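Local coordinates for protein N-acetyl-beta-D glucosaminidase (Rhizomucor miehei CAU432, PDB 4ZM6) that probably removes N-acetylglucosamine from beta-linked glycosides through its family 3 glycosidase part and acetylates glucosamine from acetyl-CoA through a GCN5-related transferase region, at residues A[633-636]-A[637-641]; A[154-157]-A[158-161]; A[212-215]-A[216-220]. All coordinates share one frame; numbering follows the deposited sequence.

Contact 1: residues A[633-636]-A[637-641]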
ATOM      1  N   ASP A 633       7.936  14.721  -8.043  1.00 48.07           N
ATOM      2  CA  ASP A 633       8.011  14.277  -6.658  1.00 48.01           C
ATOM      3  C   ASP A 633       7.612  12.807  -6.502  1.00 45.88           C
ATOM      4  O   ASP A 633       8.255  12.060  -5.763  1.00 43.81           O
ATOM      5  CB  ASP A 633       7.142  15.175  -5.773  1.00 51.53           C
ATOM      6  CG  ASP A 633       7.753  16.551  -5.568  1.00 55.90           C
ATOM      7  OD1 ASP A 633       8.469  17.038  -6.472  1.00 60.93           O
ATOM      8  OD2 ASP A 633       7.533  17.142  -4.495  1.00 58.84           O
ATOM      9  N   ALA A 634       6.561  12.395  -7.205  1.00 45.49           N
ATOM     10  CA  ALA A 634       6.153  10.987  -7.232  1.00 45.10           C
ATOM     11  C   ALA A 634       7.311  10.108  -7.689  1.00 45.91           C
ATOM     12  O   ALA A 634       7.528   9.026  -7.153  1.00 46.53           O
ATOM     13  CB  ALA A 634       4.950  10.792  -8.144  1.00 44.10           C
ATOM     14  N   ALA A 635       8.069  10.595  -8.666  1.00 46.85           N
ATOM     15  CA  ALA A 635       9.237   9.878  -9.155  1.00 48.87           C
ATOM     16  C   ALA A 635      10.328   9.738  -8.091  1.00 48.91           C
ATOM     17  O   ALA A 635      10.826   8.635  -7.862  1.00 50.90           O
ATOM     18  CB  ALA A 635       9.794  10.553 -10.401  1.00 50.35           C
ATOM     19  N   LEU A 636      10.699  10.840  -7.440  1.00 47.65           N
ATOM     20  CA  LEU A 636      11.776  10.794  -6.444  1.00 46.65           C
ATOM     21  C   LEU A 636      11.337  10.103  -5.167  1.00 46.25           C
ATOM     22  O   LEU A 636      12.152   9.475  -4.496  1.00 46.53           O
ATOM     23  CB  LEU A 636      12.306  12.187  -6.113  1.00 46.32           C
ATOM     24  CG  LEU A 636      12.730  13.101  -7.268  1.00 47.22           C
ATOM     25  CD1 LEU A 636      13.819  14.053  -6.781  1.00 47.30           C
ATOM     26  CD2 LEU A 636      13.212  12.334  -8.495  1.00 48.63           C
ATOM     27  N   GLU A 637      10.056  10.220  -4.829  1.00 46.87           N
ATOM     28  CA  GLU A 637       9.513   9.522  -3.662  1.00 47.72           C
ATOM     29  C   GLU A 637       9.610   8.014  -3.854  1.00 47.60           C
ATOM     30  O   GLU A 637       9.960   7.295  -2.921  1.00 48.07           O
ATOM     31  CB  GLU A 637       8.060   9.933  -3.391  1.00 48.05           C
ATOM     32  CG  GLU A 637       7.928  11.301  -2.736  1.00 48.31           C
ATOM     33  CD  GLU A 637       6.615  11.995  -3.055  1.00 49.46           C
ATOM     34  OE1 GLU A 637       5.593  11.300  -3.272  1.00 48.38           O
ATOM     35  OE2 GLU A 637       6.609  13.249  -3.078  1.00 48.84           O
ATOM     36  N   HIS A 638       9.311   7.545  -5.065  1.00 47.34           N
ATOM     37  CA  HIS A 638       9.448   6.127  -5.383  1.00 47.07           C
ATOM     38  C   HIS A 638      10.904   5.676  -5.279  1.00 44.84           C
ATOM     39  O   HIS A 638      11.200   4.709  -4.583  1.00 43.87           O
ATOM     40  CB  HIS A 638       8.904   5.805  -6.775  1.00 49.19           C
ATOM     41  CG  HIS A 638       9.235   4.420  -7.229  1.00 52.49           C
ATOM     42  ND1 HIS A 638       9.955   4.161  -8.376  1.00 53.99           N
ATOM     43  CD2 HIS A 638       8.994   3.217  -6.655  1.00 54.22           C
ATOM     44  CE1 HIS A 638      10.121   2.856  -8.501  1.00 55.08           C
ATOM     45  NE2 HIS A 638       9.551   2.262  -7.468  1.00 55.39           N
ATOM     46  N   PHE A 639      11.801   6.379  -5.967  1.00 43.54           N
ATOM     47  CA  PHE A 639      13.225   6.077  -5.897  1.00 44.17           C
ATOM     48  C   PHE A 639      13.690   6.043  -4.452  1.00 46.03           C
ATOM     49  O   PHE A 639      14.404   5.131  -4.040  1.00 46.89           O
ATOM     50  CB  PHE A 639      14.051   7.138  -6.622  1.00 44.72           C
ATOM     51  CG  PHE A 639      13.868   7.163  -8.115  1.00 45.28           C
ATOM     52  CD1 PHE A 639      13.753   5.990  -8.853  1.00 44.81           C
ATOM     53  CD2 PHE A 639      13.869   8.375  -8.793  1.00 45.60           C
ATOM     54  CE1 PHE A 639      13.596   6.033 -10.227  1.00 45.02           C
ATOM     55  CE2 PHE A 639      13.722   8.422 -10.168  1.00 45.74           C
ATOM     56  CZ  PHE A 639      13.580   7.250 -10.885  1.00 45.27           C
ATOM     57  N   ARG A 640      13.276   7.052  -3.695  1.00 47.56           N
ATOM     58  CA  ARG A 640      13.672   7.204  -2.302  1.00 48.99           C
ATOM     59  C   ARG A 640      13.318   5.969  -1.476  1.00 50.76           C
ATOM     60  O   ARG A 640      14.154   5.461  -0.732  1.00 50.44           O
ATOM     61  CB  ARG A 640      13.008   8.455  -1.718  1.00 48.89           C
ATOM     62  CG  ARG A 640      13.416   8.804  -0.299  1.00 47.33           C
ATOM     63  CD  ARG A 640      12.799  10.121   0.138  1.00 46.81           C
ATOM     64  NE  ARG A 640      13.188  11.244  -0.727  1.00 46.65           N
ATOM     65  CZ  ARG A 640      12.359  12.006  -1.446  1.00 45.15           C
ATOM     66  NH1 ARG A 640      11.044  11.805  -1.446  1.00 46.06           N
ATOM     67  NH2 ARG A 640      12.855  12.994  -2.178  1.00 44.51           N
ATOM     68  N   GLU A 641      12.084   5.489  -1.619  1.00 54.28           N
ATOM     69  CA  GLU A 641      11.619   4.291  -0.909  1.00 57.21           C
ATOM     70  C   GLU A 641      12.368   3.044  -1.353  1.00 56.97           C
ATOM     71  O   GLU A 641      12.630   2.156  -0.542  1.00 57.24           O
ATOM     72  CB  GLU A 641      10.119   4.072  -1.132  1.00 61.22           C
ATOM     73  CG  GLU A 641       9.223   5.111  -0.477  1.00 66.26           C
ATOM     74  CD  GLU A 641       7.799   5.065  -1.004  1.00 72.86           C
ATOM     75  OE1 GLU A 641       7.553   5.560  -2.129  1.00 75.67           O
ATOM     76  OE2 GLU A 641       6.920   4.532  -0.292  1.00 76.03           O
TER
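Asp633 and Glu637 lie one turn apart on helix 627-642, and Glu637 folds back along its own helix, so that its OE2 comes within 3.4 Å of Asp633 CB, while Asp633 OD2 and Glu637 OE2 stand 4.2 Å apart. These like charges would be expected to repel, but both carboxylates are hydrogen-bonded elsewhere, Asp633 to Ser107 and Thr109 and Glu637 to Ser108. These hydroxyls sit at the start of helix 108-125, whose N-terminal end probably also steadies the negative charge.

The apolar contacts are on another side. Leu636 CD2 lies 4.0 Å from Phe639 CD2, the two side chains crossing at a slant. With CG beside its own backbone N (chi1 -68°), the Phe639 ring leans back along the helix, and one face lies under Ala635 O. Thr600 of strand 594-605 touches both Ala635 and Phe639.

Leu636 O accepts from Arg640 N at 2.8 Å. The bent Arg640 side chain (chi3 -59°) also turns one guanidinium face toward this oxygen, a position that is not a hydrogen bond; the polar partner of NE is Glu167, in a salt bridge.

Backbone bonds such as Phe639 N to Ala635 O (3.1 Å, N-H...O 176°) complete the alpha helix of the GNAT beta-alpha-beta unit between strands 608-618 and 646-649. Its first turn carries Gly628 and Thr629, which bind acetyl-CoA together with Gly624, Lys625 and Gly626 just before it.

Contact 2: residues A[154-157]-A[158-161]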
ATOM      1  N   ASP A 154      -2.717  13.806   7.591  1.00 48.24           N
ATOM      2  CA  ASP A 154      -2.636  12.545   6.866  1.00 50.40           C
ATOM      3  C   ASP A 154      -1.295  11.843   7.127  1.00 51.24           C
ATOM      4  O   ASP A 154      -0.245  12.383   6.777  1.00 50.61           O
ATOM      5  CB  ASP A 154      -2.798  12.829   5.369  1.00 52.41           C
ATOM      6  CG  ASP A 154      -2.787  11.578   4.516  1.00 51.62           C
ATOM      7  OD1 ASP A 154      -2.777  10.461   5.063  1.00 52.06           O
ATOM      8  OD2 ASP A 154      -2.789  11.725   3.280  1.00 53.69           O
ATOM      9  N   PRO A 155      -1.322  10.628   7.720  1.00 52.14           N
ATOM     10  CA  PRO A 155      -0.067   9.929   8.030  1.00 53.38           C
ATOM     11  C   PRO A 155       0.785   9.616   6.806  1.00 55.95           C
ATOM     12  O   PRO A 155       2.000   9.473   6.927  1.00 57.89           O
ATOM     13  CB  PRO A 155      -0.534   8.625   8.687  1.00 52.71           C
ATOM     14  CG  PRO A 155      -1.920   8.897   9.154  1.00 52.67           C
ATOM     15  CD  PRO A 155      -2.495   9.848   8.151  1.00 51.68           C
ATOM     16  N   GLU A 156       0.152   9.504   5.642  1.00 58.85           N
ATOM     17  CA  GLU A 156       0.884   9.266   4.404  1.00 59.34           C
ATOM     18  C   GLU A 156       1.667  10.512   3.982  1.00 57.91           C
ATOM     19  O   GLU A 156       2.824  10.416   3.571  1.00 55.51           O
ATOM     20  CB  GLU A 156      -0.069   8.819   3.294  1.00 61.09           C
ATOM     21  CG  GLU A 156       0.581   7.893   2.282  1.00 64.76           C
ATOM     22  CD  GLU A 156       1.231   6.688   2.937  1.00 66.97           C
ATOM     23  OE1 GLU A 156       0.559   6.026   3.764  1.00 67.28           O
ATOM     24  OE2 GLU A 156       2.418   6.417   2.637  1.00 68.71           O
ATOM     25  N   LEU A 157       1.039  11.678   4.101  1.00 56.67           N
ATOM     26  CA  LEU A 157       1.721  12.944   3.846  1.00 55.25           C
ATOM     27  C   LEU A 157       2.894  13.146   4.810  1.00 54.07           C
ATOM     28  O   LEU A 157       3.941  13.649   4.416  1.00 55.45           O
ATOM     29  CB  LEU A 157       0.741  14.114   3.952  1.00 56.38           C
ATOM     30  CG  LEU A 157       1.282  15.547   3.865  1.00 57.80           C
ATOM     31  CD1 LEU A 157       2.199  15.765   2.674  1.00 58.50           C
ATOM     32  CD2 LEU A 157       0.126  16.535   3.806  1.00 59.00           C
ATOM     33  N   VAL A 158       2.724  12.740   6.065  1.00 50.50           N
ATOM     34  CA  VAL A 158       3.788  12.861   7.054  1.00 48.58           C
ATOM     35  C   VAL A 158       4.958  11.938   6.697  1.00 48.73           C
ATOM     36  O   VAL A 158       6.114  12.301   6.873  1.00 50.19           O
ATOM     37  CB  VAL A 158       3.263  12.574   8.480  1.00 48.29           C
ATOM     38  CG1 VAL A 158       4.404  12.513   9.489  1.00 48.20           C
ATOM     39  CG2 VAL A 158       2.254  13.637   8.899  1.00 48.09           C
ATOM     40  N   ALA A 159       4.654  10.753   6.181  1.00 49.47           N
ATOM     41  CA  ALA A 159       5.686   9.809   5.755  1.00 49.38           C
ATOM     42  C   ALA A 159       6.457  10.357   4.570  1.00 50.22           C
ATOM     43  O   ALA A 159       7.691  10.396   4.574  1.00 50.40           O
ATOM     44  CB  ALA A 159       5.053   8.479   5.384  1.00 50.29           C
ATOM     45  N   ARG A 160       5.702  10.768   3.557  1.00 51.06           N
ATOM     46  CA  ARG A 160       6.243  11.326   2.324  1.00 51.49           C
ATOM     47  C   ARG A 160       7.262  12.425   2.624  1.00 51.53           C
ATOM     48  O   ARG A 160       8.391  12.384   2.129  1.00 51.91           O
ATOM     49  CB  ARG A 160       5.099  11.892   1.480  1.00 52.62           C
ATOM     50  CG  ARG A 160       5.423  12.093   0.011  1.00 54.72           C
ATOM     51  CD  ARG A 160       4.607  13.236  -0.581  1.00 55.94           C
ATOM     52  NE  ARG A 160       3.192  13.151  -0.229  1.00 56.06           N
ATOM     53  CZ  ARG A 160       2.334  14.169  -0.283  1.00 57.27           C
ATOM     54  NH1 ARG A 160       2.723  15.383  -0.679  1.00 56.61           N
ATOM     55  NH2 ARG A 160       1.070  13.973   0.075  1.00 57.85           N
ATOM     56  N   MET A 161       6.856  13.386   3.456  1.00 50.86           N
ATOM     57  CA  MET A 161       7.689  14.541   3.782  1.00 48.87           C
ATOM     58  C   MET A 161       8.804  14.156   4.752  1.00 49.01           C
ATOM     59  O   MET A 161       9.920  14.667   4.656  1.00 49.17           O
ATOM     60  CB  MET A 161       6.851  15.664   4.392  1.00 47.12           C
ATOM     61  CG  MET A 161       5.678  16.162   3.550  1.00 47.34           C
ATOM     62  SD  MET A 161       6.014  16.855   1.915  1.00 46.89           S
ATOM     63  CE  MET A 161       7.394  17.888   2.308  1.00 48.87           C
TER
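Leu157 and Arg160 cross in the first turns of helix 155-171, an N-capped helix within the glycoside hydrolase family 3 N-terminal domain, whose family belongs to the TIM-barrel clan. Leu157 CD1 sits over one face of the Arg160 guanidinium, 3.1 Å above its plane, not over its centre but nearer its border. The same methyl is 3.4 Å from Arg160 CZ, so a flat cationic group rests against a branched apolar tip. The bend of the arginine at chi3 (-47°) brings the guanidinium back over the leucine.

Leu157 CD1 also has a neighbour one turn on, Met161 CG at 3.6 Å. The methionine then leads away from the leucine, and Tyr151 touches it from a loop.

Other side chains of this turn meet helix 211-217. Val158 packs on Pro212 and Ala159 on Lys215, whose NZ makes a long, weak ion pair with Glu156 OE2.

Backbone bonds support the helical assignment, among them Arg160 N to Glu156 O at 2.9 Å and nearly straight (172°). At the start, Asp154 supplies the cap: its OD1 accepts from Glu156 N at 3.1 Å, the donor standing 69° out of the carboxylate plane.

Contact 3: residues A[212-215]-A[216-220]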
ATOM      1  N   PRO A 212       3.978   6.718   9.546  1.00 47.79           N
ATOM      2  CA  PRO A 212       5.211   7.389   9.101  1.00 47.89           C
ATOM      3  C   PRO A 212       6.502   6.771   9.665  1.00 49.18           C
ATOM      4  O   PRO A 212       7.525   6.757   8.968  1.00 46.40           O
ATOM      5  CB  PRO A 212       5.025   8.838   9.579  1.00 46.05           C
ATOM      6  CG  PRO A 212       4.018   8.765  10.669  1.00 45.90           C
ATOM      7  CD  PRO A 212       3.110   7.627  10.321  1.00 46.46           C
ATOM      8  N   PHE A 213       6.452   6.268  10.901  1.00 50.90           N
ATOM      9  CA  PHE A 213       7.604   5.586  11.506  1.00 52.29           C
ATOM     10  C   PHE A 213       7.936   4.295  10.765  1.00 53.16           C
ATOM     11  O   PHE A 213       9.099   4.012  10.481  1.00 51.20           O
ATOM     12  CB  PHE A 213       7.355   5.279  12.987  1.00 51.64           C
ATOM     13  CG  PHE A 213       7.370   6.495  13.871  1.00 52.28           C
ATOM     14  CD1 PHE A 213       8.566   7.021  14.326  1.00 52.20           C
ATOM     15  CD2 PHE A 213       6.187   7.114  14.246  1.00 53.18           C
ATOM     16  CE1 PHE A 213       8.585   8.141  15.137  1.00 52.10           C
ATOM     17  CE2 PHE A 213       6.197   8.234  15.054  1.00 52.34           C
ATOM     18  CZ  PHE A 213       7.399   8.747  15.502  1.00 52.05           C
ATOM     19  N   LYS A 214       6.905   3.518  10.452  1.00 55.58           N
ATOM     20  CA  LYS A 214       7.088   2.273   9.719  1.00 57.85           C
ATOM     21  C   LYS A 214       7.736   2.547   8.371  1.00 56.83           C
ATOM     22  O   LYS A 214       8.679   1.861   7.979  1.00 57.76           O
ATOM     23  CB  LYS A 214       5.753   1.554   9.505  1.00 59.79           C
ATOM     24  CG  LYS A 214       5.913   0.151   8.941  1.00 63.73           C
ATOM     25  CD  LYS A 214       4.677  -0.325   8.196  1.00 66.69           C
ATOM     26  CE  LYS A 214       4.895  -1.716   7.619  1.00 67.97           C
ATOM     27  NZ  LYS A 214       3.615  -2.464   7.482  1.00 70.07           N
ATOM     28  N   LYS A 215       7.227   3.553   7.670  1.00 55.47           N
ATOM     29  CA  LYS A 215       7.710   3.871   6.337  1.00 56.93           C
ATOM     30  C   LYS A 215       9.171   4.324   6.355  1.00 56.80           C
ATOM     31  O   LYS A 215       9.937   3.983   5.457  1.00 59.68           O
ATOM     32  CB  LYS A 215       6.810   4.920   5.681  1.00 58.58           C
ATOM     33  CG  LYS A 215       7.127   5.181   4.215  1.00 63.24           C
ATOM     34  CD  LYS A 215       5.866   5.428   3.390  1.00 66.29           C
ATOM     35  CE  LYS A 215       6.161   6.179   2.095  1.00 68.51           C
ATOM     36  NZ  LYS A 215       6.198   7.663   2.258  1.00 68.81           N
ATOM     37  N   ALA A 216       9.558   5.069   7.385  1.00 57.44           N
ATOM     38  CA  ALA A 216      10.938   5.527   7.527  1.00 56.47           C
ATOM     39  C   ALA A 216      11.874   4.353   7.788  1.00 58.21           C
ATOM     40  O   ALA A 216      12.899   4.210   7.119  1.00 58.89           O
ATOM     41  CB  ALA A 216      11.041   6.550   8.646  1.00 55.73           C
ATOM     42  N   LEU A 217      11.512   3.506   8.747  1.00 60.50           N
ATOM     43  CA  LEU A 217      12.319   2.327   9.080  1.00 62.55           C
ATOM     44  C   LEU A 217      12.523   1.395   7.882  1.00 64.45           C
ATOM     45  O   LEU A 217      13.585   0.795   7.738  1.00 67.26           O
ATOM     46  CB  LEU A 217      11.684   1.543  10.232  1.00 63.33           C
ATOM     47  CG  LEU A 217      11.541   2.257  11.584  1.00 64.30           C
ATOM     48  CD1 LEU A 217      11.022   1.294  12.644  1.00 64.64           C
ATOM     49  CD2 LEU A 217      12.854   2.890  12.020  1.00 63.93           C
ATOM     50  N   GLU A 218      11.509   1.289   7.026  1.00 65.37           N
ATOM     51  CA  GLU A 218      11.573   0.431   5.841  1.00 64.03           C
ATOM     52  C   GLU A 218      12.231   1.080   4.615  1.00 65.02           C
ATOM     53  O   GLU A 218      12.384   0.426   3.587  1.00 67.24           O
ATOM     54  CB  GLU A 218      10.167  -0.034   5.456  1.00 63.49           C
ATOM     55  CG  GLU A 218       9.562  -1.045   6.414  1.00 64.30           C
ATOM     56  CD  GLU A 218       8.211  -1.555   5.943  1.00 64.50           C
ATOM     57  OE1 GLU A 218       7.744  -2.587   6.471  1.00 62.34           O
ATOM     58  OE2 GLU A 218       7.620  -0.920   5.043  1.00 65.61           O
ATOM     59  N   ALA A 219      12.613   2.350   4.705  1.00 64.00           N
ATOM     60  CA  ALA A 219      13.219   3.041   3.565  1.00 64.62           C
ATOM     61  C   ALA A 219      14.490   2.336   3.085  1.00 63.40           C
ATOM     62  O   ALA A 219      15.195   1.692   3.867  1.00 60.77           O
ATOM     63  CB  ALA A 219      13.519   4.490   3.921  1.00 67.17           C
ATOM     64  N   GLY A 220      14.781   2.489   1.797  1.00 62.96           N
ATOM     65  CA  GLY A 220      15.782   1.669   1.112  1.00 62.35           C
ATOM     66  C   GLY A 220      17.248   1.981   1.357  1.00 61.88           C
ATOM     67  O   GLY A 220      18.082   1.074   1.304  1.00 64.06           O
TER
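Lys214 and Glu218 bring together an aliphatic chain and a flat carboxylate: Lys214 CE approaches Glu218 OE1 to 3.2 Å and Glu218 CD to 3.7 Å. It comes in obliquely, about 2.6 Å out of the carboxylate plane and beyond the oxygens, an approach that is neither face-on nor edge-on. The other flat group, the Phe213 ring, behaves differently. Although Phe213 O takes part in the contact, the ring leads off from 216-220 and finds its partners elsewhere. It pairs edge-to-face with Phe181 and packs on Ile178, both on strand 178-181.

The two side chains that carry the exposed contact meet at a slant. Lys214 has CG opposite its backbone N (chi1 -171°) and runs out extended, whereas Glu218 has CG beside its own N (chi1 -71°), which carries its equally extended chain back toward the lysine. Lys214 NZ and Glu218 OE1 remain 4.3 Å apart. This is beyond a salt bridge, so the contact is of the CE methylene with the carboxylate, with a probable longer-range attraction between the charges.

Along the backbone, Leu217 N donates to Phe213 O at 3.0 Å, and Ala216 and Glu218 make the matching i-to-i+4 bonds. Ala219 N then bonds Ala216 O, three residues back, and Ala219 itself (psi 152°) leaves helical geometry. Leu217 CG lies close over Phe213 O, and the Leu217 side chain also touches Phe259 and Tyr261.

The buried Ala216 presents its methyl to Ile178, and the Lys215 side chain touches Leu163 of helix 155-171. Helix 211-217 is thus a short helix laid on strand 178-181, a helix-on-strand packing consistent with the TIM-barrel-like fold expected of the family 3 N-terminal domain.

From the N terminus, contact 2 comes first, at the start of helix 155-171, then contact 3 at the end of helix 211-217, and much later contact 1 on helix 627-642. Each is a local turn-to-turn contact; none closes a long loop, and the three follow in series without nesting or crossing. In space they converge, with centres 11 to 13 Å apart. Helix 211-217 packs on the start of helix 155-171, for example with Lys215 NZ near Ala159 CB. The acetyltransferase helix then meets both, Glu637 OE2 against Arg160 CD and Glu641 OE2 against Lys215 CE, and so docks on the glycosidase domain within a single chain.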